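Local atomic coordinates of HIAXHD3 (Humicola insolens, PDB entry 3ZXK), a protein that probably removes arabinofuranosyl side chains from xylan as a family 43 glycoside hydrolase, a scaffold into which endo-xylanase activity has been engineered. Residues S86-Y100 with A144-I156. Sequence-based numbering, arbitrary orientation. Where two conformers were deposited one is given.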
loop_
_atom_site.group_PDB
_atom_site.type_symbol
_atom_site.label_atom_id
_atom_site.label_comp_id
_atom_site.label_asym_id
_atom_site.label_seq_id
_atom_site.Cartn_x
_atom_site.Cartn_y
_atom_site.Cartn_z
ATOM N N SER A 86 6.835 -2.933 -8.320
ATOM C CA SER A 86 8.208 -3.332 -7.996
ATOM C C SER A 86 8.283 -4.825 -7.711
ATOM O O SER A 86 7.386 -5.575 -8.113
ATOM C CB SER A 86 8.698 -2.460 -6.842
ATOM O OG SER A 86 8.519 -1.089 -7.186
ATOM N N THR A 87 9.359 -5.304 -7.106
ATOM C CA THR A 87 9.501 -6.753 -6.997
ATOM C C THR A 87 10.342 -7.126 -5.778
ATOM O O THR A 87 11.216 -6.373 -5.378
ATOM C CB THR A 87 10.083 -7.349 -8.310
ATOM O OG1 THR A 87 10.049 -8.769 -8.228
ATOM C CG2 THR A 87 11.514 -6.897 -8.557
ATOM N N LEU A 88 10.057 -8.307 -5.229
ATOM C CA LEU A 88 10.718 -8.824 -4.027
ATOM C C LEU A 88 10.839 -10.330 -4.148
ATOM O O LEU A 88 9.877 -10.995 -4.553
ATOM C CB LEU A 88 9.871 -8.552 -2.793
ATOM C CG LEU A 88 10.391 -9.043 -1.439
ATOM C CD1 LEU A 88 11.589 -8.184 -1.058
ATOM C CD2 LEU A 88 9.329 -8.893 -0.362
ATOM N N ARG A 89 11.999 -10.873 -3.770
ATOM C CA ARG A 89 12.185 -12.338 -3.648
ATOM C C ARG A 89 13.153 -12.632 -2.528
ATOM O O ARG A 89 13.944 -11.785 -2.146
ATOM C CB ARG A 89 12.692 -13.015 -4.948
ATOM C CG ARG A 89 11.746 -12.953 -6.162
ATOM C CD ARG A 89 10.575 -13.923 -6.017
ATOM N NE ARG A 89 9.498 -13.697 -6.975
ATOM C CZ ARG A 89 9.333 -14.349 -8.133
ATOM N NH1 ARG A 89 10.181 -15.304 -8.556
ATOM N NH2 ARG A 89 8.301 -14.030 -8.895
ATOM N N TYR A 90 13.085 -13.846 -2.002
ATOM C CA TYR A 90 14.023 -14.278 -0.976
ATOM C C TYR A 90 15.089 -15.199 -1.587
ATOM O O TYR A 90 14.758 -16.193 -2.258
ATOM C CB TYR A 90 13.253 -15.058 0.078
ATOM C CG TYR A 90 14.114 -15.681 1.137
ATOM C CD1 TYR A 90 14.818 -14.895 2.062
ATOM C CD2 TYR A 90 14.198 -17.063 1.237
ATOM C CE1 TYR A 90 15.599 -15.487 3.059
ATOM C CE2 TYR A 90 14.980 -17.668 2.198
ATOM C CZ TYR A 90 15.668 -16.879 3.120
ATOM O OH TYR A 90 16.430 -17.514 4.094
ATOM N N ARG A 91 16.349 -14.861 -1.347
ATOM C CA ARG A 91 17.464 -15.624 -1.891
ATOM C C ARG A 91 17.933 -16.580 -0.819
ATOM O O ARG A 91 18.481 -16.158 0.199
ATOM C CB ARG A 91 18.593 -14.682 -2.295
ATOM C CG ARG A 91 19.563 -15.314 -3.275
ATOM C CD ARG A 91 20.628 -14.326 -3.693
ATOM N NE ARG A 91 21.342 -14.840 -4.870
ATOM C CZ ARG A 91 22.303 -14.179 -5.506
ATOM N NH1 ARG A 91 22.717 -12.979 -5.066
ATOM N NH2 ARG A 91 22.868 -14.708 -6.580
ATOM N N ARG A 92 17.732 -17.879 -1.057
ATOM C CA ARG A 92 18.141 -18.899 -0.078
ATOM C C ARG A 92 19.650 -18.951 0.153
ATOM O O ARG A 92 20.097 -19.129 1.293
ATOM C CB ARG A 92 17.637 -20.283 -0.491
ATOM C CG ARG A 92 16.189 -20.530 -0.107
ATOM C CD ARG A 92 15.206 -19.654 -0.843
ATOM N NE ARG A 92 13.856 -20.197 -0.654
ATOM C CZ ARG A 92 12.765 -19.672 -1.184
ATOM N NH1 ARG A 92 12.850 -18.554 -1.902
ATOM N NH2 ARG A 92 11.594 -20.256 -0.973
ATOM N N SER A 93 20.432 -18.776 -0.908
ATOM C CA SER A 93 21.885 -19.014 -0.797
ATOM C C SER A 93 22.584 -18.089 0.200
ATOM O O SER A 93 23.551 -18.499 0.846
ATOM C CB SER A 93 22.560 -18.937 -2.156
ATOM O OG SER A 93 22.437 -17.633 -2.676
ATOM N N ASN A 94 22.080 -16.861 0.344
ATOM C CA ASN A 94 22.651 -15.972 1.351
ATOM C C ASN A 94 21.628 -15.453 2.358
ATOM O O ASN A 94 21.897 -14.470 3.039
ATOM C CB ASN A 94 23.424 -14.807 0.697
ATOM C CG ASN A 94 22.523 -13.931 -0.139
ATOM O OD1 ASN A 94 21.350 -14.246 -0.339
ATOM N ND2 ASN A 94 23.050 -12.818 -0.591
ATOM N N ASP A 95 20.485 -16.143 2.498
ATOM C CA ASP A 95 19.444 -15.752 3.464
ATOM C C ASP A 95 19.138 -14.240 3.447
ATOM O O ASP A 95 19.156 -13.566 4.487
ATOM C CB ASP A 95 19.870 -16.212 4.883
ATOM C CG ASP A 95 18.852 -15.843 5.974
ATOM O OD1 ASP A 95 17.615 -15.854 5.742
ATOM O OD2 ASP A 95 19.298 -15.528 7.088
ATOM N N ARG A 96 18.844 -13.726 2.262
ATOM C CA ARG A 96 18.656 -12.302 2.050
ATOM C C ARG A 96 17.442 -12.031 1.170
ATOM O O ARG A 96 17.258 -12.677 0.114
ATOM C CB ARG A 96 19.928 -11.709 1.422
ATOM C CG ARG A 96 19.878 -10.213 1.150
ATOM C CD ARG A 96 21.275 -9.657 0.895
ATOM N NE ARG A 96 22.152 -9.891 2.042
ATOM C CZ ARG A 96 22.285 -9.086 3.093
ATOM N NH1 ARG A 96 21.621 -7.928 3.164
ATOM N NH2 ARG A 96 23.113 -9.430 4.069
ATOM N N PHE A 97 16.622 -11.074 1.586
ATOM C CA PHE A 97 15.529 -10.573 0.730
ATOM C C PHE A 97 16.014 -9.437 -0.173
ATOM O O PHE A 97 16.751 -8.548 0.284
ATOM C CB PHE A 97 14.383 -10.045 1.591
ATOM C CG PHE A 97 13.588 -11.114 2.312
ATOM C CD1 PHE A 97 14.001 -11.570 3.571
ATOM C CD2 PHE A 97 12.392 -11.611 1.781
ATOM C CE1 PHE A 97 13.255 -12.535 4.254
ATOM C CE2 PHE A 97 11.650 -12.588 2.465
ATOM C CZ PHE A 97 12.080 -13.039 3.700
ATOM N N TYR A 98 15.622 -9.492 -1.445
ATOM C CA TYR A 98 15.976 -8.469 -2.421
ATOM C C TYR A 98 14.719 -7.769 -2.948
ATOM O O TYR A 98 13.865 -8.403 -3.598
ATOM C CB TYR A 98 16.706 -9.047 -3.632
ATOM C CG TYR A 98 18.097 -9.594 -3.383
ATOM C CD1 TYR A 98 18.302 -10.723 -2.573
ATOM C CD2 TYR A 98 19.211 -9.005 -3.977
ATOM C CE1 TYR A 98 19.578 -11.232 -2.344
ATOM C CE2 TYR A 98 20.492 -9.528 -3.765
ATOM C CZ TYR A 98 20.677 -10.630 -2.928
ATOM O OH TYR A 98 21.936 -11.150 -2.750
ATOM N N TRP A 99 14.676 -6.456 -2.790
ATOM C CA TRP A 99 13.593 -5.622 -3.315
ATOM C C TRP A 99 14.168 -4.733 -4.396
ATOM O O TRP A 99 15.128 -4.006 -4.143
ATOM C CB TRP A 99 12.982 -4.754 -2.181
ATOM C CG TRP A 99 11.893 -3.835 -2.703
ATOM C CD1 TRP A 99 10.557 -4.148 -2.856
ATOM C CD2 TRP A 99 12.044 -2.491 -3.242
ATOM N NE1 TRP A 99 9.868 -3.103 -3.428
ATOM C CE2 TRP A 99 10.714 -2.069 -3.681
ATOM C CE3 TRP A 99 13.107 -1.612 -3.386
ATOM C CZ2 TRP A 99 10.479 -0.811 -4.223
ATOM C CZ3 TRP A 99 12.860 -0.353 -3.955
ATOM C CH2 TRP A 99 11.574 0.039 -4.358
ATOM N N TYR A 100 13.599 -4.779 -5.595
ATOM C CA TYR A 100 14.035 -3.830 -6.623
ATOM C C TYR A 100 12.819 -3.005 -7.026
ATOM O O TYR A 100 11.724 -3.569 -7.206
ATOM C CB TYR A 100 14.527 -4.538 -7.884
ATOM C CG TYR A 100 15.778 -5.369 -7.759
ATOM C CD1 TYR A 100 15.733 -6.682 -7.268
ATOM C CD2 TYR A 100 17.025 -4.845 -8.163
ATOM C CE1 TYR A 100 16.901 -7.447 -7.169
ATOM C CE2 TYR A 100 18.192 -5.607 -8.066
ATOM C CZ TYR A 100 18.115 -6.902 -7.574
ATOM O OH TYR A 100 19.254 -7.674 -7.463
ATOM N N ALA A 144 8.994 -4.100 -12.749
ATOM C CA ALA A 144 10.023 -5.124 -12.638
ATOM C C ALA A 144 9.435 -6.404 -12.050
ATOM O O ALA A 144 8.571 -6.348 -11.152
ATOM C CB ALA A 144 11.140 -4.609 -11.730
ATOM N N GLY A 145 9.938 -7.533 -12.549
ATOM C CA GLY A 145 9.662 -8.855 -11.977
ATOM C C GLY A 145 10.940 -9.665 -11.859
ATOM O O GLY A 145 11.486 -10.152 -12.881
ATOM N N LEU A 146 11.390 -9.846 -10.613
ATOM C CA LEU A 146 12.601 -10.596 -10.301
ATOM C C LEU A 146 12.371 -12.098 -10.265
ATOM O O LEU A 146 11.381 -12.556 -9.698
ATOM C CB LEU A 146 13.121 -10.159 -8.902
ATOM C CG LEU A 146 14.311 -10.904 -8.275
ATOM C CD1 LEU A 146 15.540 -10.711 -9.142
ATOM C CD2 LEU A 146 14.585 -10.423 -6.852
ATOM N N LEU A 147 13.331 -12.853 -10.827
ATOM C CA LEU A 147 13.424 -14.287 -10.677
ATOM C C LEU A 147 14.822 -14.631 -10.176
ATOM O O LEU A 147 15.784 -14.197 -10.770
ATOM C CB LEU A 147 13.190 -15.000 -12.048
ATOM C CG LEU A 147 13.618 -16.479 -12.064
ATOM C CD1 LEU A 147 12.749 -17.270 -11.113
ATOM C CD2 LEU A 147 13.542 -17.096 -13.447
ATOM N N ILE A 148 14.925 -15.366 -9.082
ATOM C CA ILE A 148 16.189 -15.997 -8.728
ATOM C C ILE A 148 16.121 -17.444 -9.216
ATOM O O ILE A 148 15.375 -18.250 -8.646
ATOM C CB ILE A 148 16.431 -15.903 -7.204
ATOM C CG1 ILE A 148 16.292 -14.423 -6.764
ATOM C CG2 ILE A 148 17.748 -16.581 -6.811
ATOM C CD1 ILE A 148 16.501 -14.154 -5.288
ATOM N N ASP A 149 16.895 -17.754 -10.264
ATOM C CA ASP A 149 16.829 -19.031 -10.937
ATOM C C ASP A 149 17.407 -20.178 -10.082
ATOM O O ASP A 149 18.053 -19.957 -9.064
ATOM C CB ASP A 149 17.513 -18.913 -12.306
ATOM C CG ASP A 149 17.030 -19.933 -13.291
ATOM O OD1 ASP A 149 16.153 -20.773 -12.939
ATOM O OD2 ASP A 149 17.527 -19.895 -14.436
ATOM N N ASP A 150 17.160 -21.411 -10.504
ATOM C CA ASP A 150 17.574 -22.594 -9.727
ATOM C C ASP A 150 19.094 -22.701 -9.563
ATOM O O ASP A 150 19.570 -23.305 -8.599
ATOM C CB ASP A 150 17.025 -23.870 -10.365
ATOM C CG ASP A 150 15.515 -23.958 -10.305
ATOM O OD1 ASP A 150 14.908 -23.490 -9.309
ATOM O OD2 ASP A 150 14.926 -24.508 -11.257
ATOM N N ASP A 151 19.826 -22.127 -10.522
ATOM C CA ASP A 151 21.297 -22.004 -10.443
ATOM C C ASP A 151 21.844 -20.743 -9.767
ATOM O O ASP A 151 23.053 -20.469 -9.830
ATOM C CB ASP A 151 21.921 -22.185 -11.823
ATOM C CG ASP A 151 21.585 -21.050 -12.801
ATOM O OD1 ASP A 151 20.849 -20.095 -12.457
ATOM O OD2 ASP A 151 22.067 -21.148 -13.958
ATOM N N ASP A 152 20.942 -19.988 -9.135
ATOM C CA ASP A 152 21.246 -18.760 -8.386
ATOM C C ASP A 152 21.591 -17.553 -9.269
ATOM O O ASP A 152 22.105 -16.552 -8.769
ATOM C CB ASP A 152 22.305 -19.007 -7.289
ATOM C CG ASP A 152 22.050 -18.186 -6.003
ATOM O OD1 ASP A 152 20.960 -17.567 -5.834
ATOM O OD2 ASP A 152 22.970 -18.130 -5.157
ATOM N N THR A 153 21.297 -17.616 -10.573
ATOM C CA THR A 153 21.420 -16.419 -11.397
ATOM C C THR A 153 20.113 -15.632 -11.277
ATOM O O THR A 153 19.047 -16.206 -11.282
ATOM C CB THR A 153 21.722 -16.758 -12.853
ATOM O OG1 THR A 153 22.972 -17.470 -12.905
ATOM C CG2 THR A 153 21.814 -15.482 -13.718
ATOM N N MET A 154 20.228 -14.316 -11.175
ATOM C CA MET A 154 19.106 -13.423 -11.006
ATOM C C MET A 154 18.764 -12.707 -12.332
ATOM O O MET A 154 19.667 -12.220 -13.066
ATOM C CB MET A 154 19.418 -12.432 -9.885
ATOM C CG MET A 154 19.640 -13.119 -8.535
ATOM S SD MET A 154 20.244 -11.936 -7.328
ATOM C CE MET A 154 18.774 -10.973 -7.045
ATOM N N TYR A 155 17.463 -12.659 -12.647
ATOM C CA TYR A 155 16.924 -12.023 -13.849
ATOM C C TYR A 155 15.809 -11.086 -13.453
ATOM O O TYR A 155 15.109 -11.348 -12.483
ATOM C CB TYR A 155 16.330 -13.089 -14.816
ATOM C CG TYR A 155 17.341 -14.096 -15.290
ATOM C CD1 TYR A 155 18.168 -13.844 -16.384
ATOM C CD2 TYR A 155 17.497 -15.304 -14.610
ATOM C CE1 TYR A 155 19.115 -14.774 -16.774
ATOM C CE2 TYR A 155 18.441 -16.242 -15.011
ATOM C CZ TYR A 155 19.237 -15.954 -16.103
ATOM O OH TYR A 155 20.194 -16.845 -16.531
ATOM N N ILE A 156 15.635 -10.018 -14.230
ATOM C CA ILE A 156 14.474 -9.139 -14.069
ATOM C C ILE A 156 13.776 -8.941 -15.421
ATOM O O ILE A 156 14.394 -8.485 -16.387
ATOM C CB ILE A 156 14.830 -7.771 -13.440
ATOM C CG1 ILE A 156 15.372 -7.982 -12.009
ATOM C CG2 ILE A 156 13.621 -6.827 -13.435
ATOM C CD1 ILE A 156 15.867 -6.726 -11.319
HETATM O O HOH W 1 12.720 -16.269 -7.418
HETATM O O HOH W 2 19.536 -18.769 -3.710
#
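Arg91 reaches across to Ile148, Asp152 and Met154, and its side chain can be read atom by atom. CB starts against the CD1 methyl of Ile148, 3.7 Å away, and CG touches both that methyl and Asp152 OD1. With CG anti to the backbone N (chi1 -161°) and the chain extended beyond it, the guanidinium arrives side-on at Asp152. NE donates an almost straight salt-bridge bond to OD1 (2.9 Å, 169°), reaching it from above the carboxylate plane, while NH2 bonds the backbone O of the same residue and also Pro170 O. NH1 turns in plane to Tyr98 OH. Over the centre of one guanidinium face sits Met154 SD, 3.5 Å from Arg91 CZ. Were Arg91 cut back to an alanine, the Asp152 carboxylate would probably be left without its mate in charge and Tyr98 OH without the NH1 donor. The other carboxylate oxygen, Asp152 OD2, takes a short bond from Ser93 OG (2.6 Å) on its syn side.

Such side-chain packing is how neighbouring blades of the five-bladed beta-propeller of family 43 are joined: strands 87-91 and 145-148 are the innermost of successive four-stranded antiparallel blades and run nearly parallel, 16° apart, without pairing into one sheet.

Further along the interface, Met154 CE lies over the Tyr98 ring toward its rim and meets the Tyr100 ring at its edge, 3.4 Å from Tyr100 OH, which bonds Gly172 O. Ile156 CD1 makes a CH-pi contact over the centre of the Tyr100 face. The carbonyl O of Leu146 stands over the Arg89 guanidinium, 3.1 Å from CZ, and Arg89 NH2 forms a salt bridge with Glu21. That glutamate also bonds Thr87 OG1, the acceptor for Leu146 N at 2.9 Å.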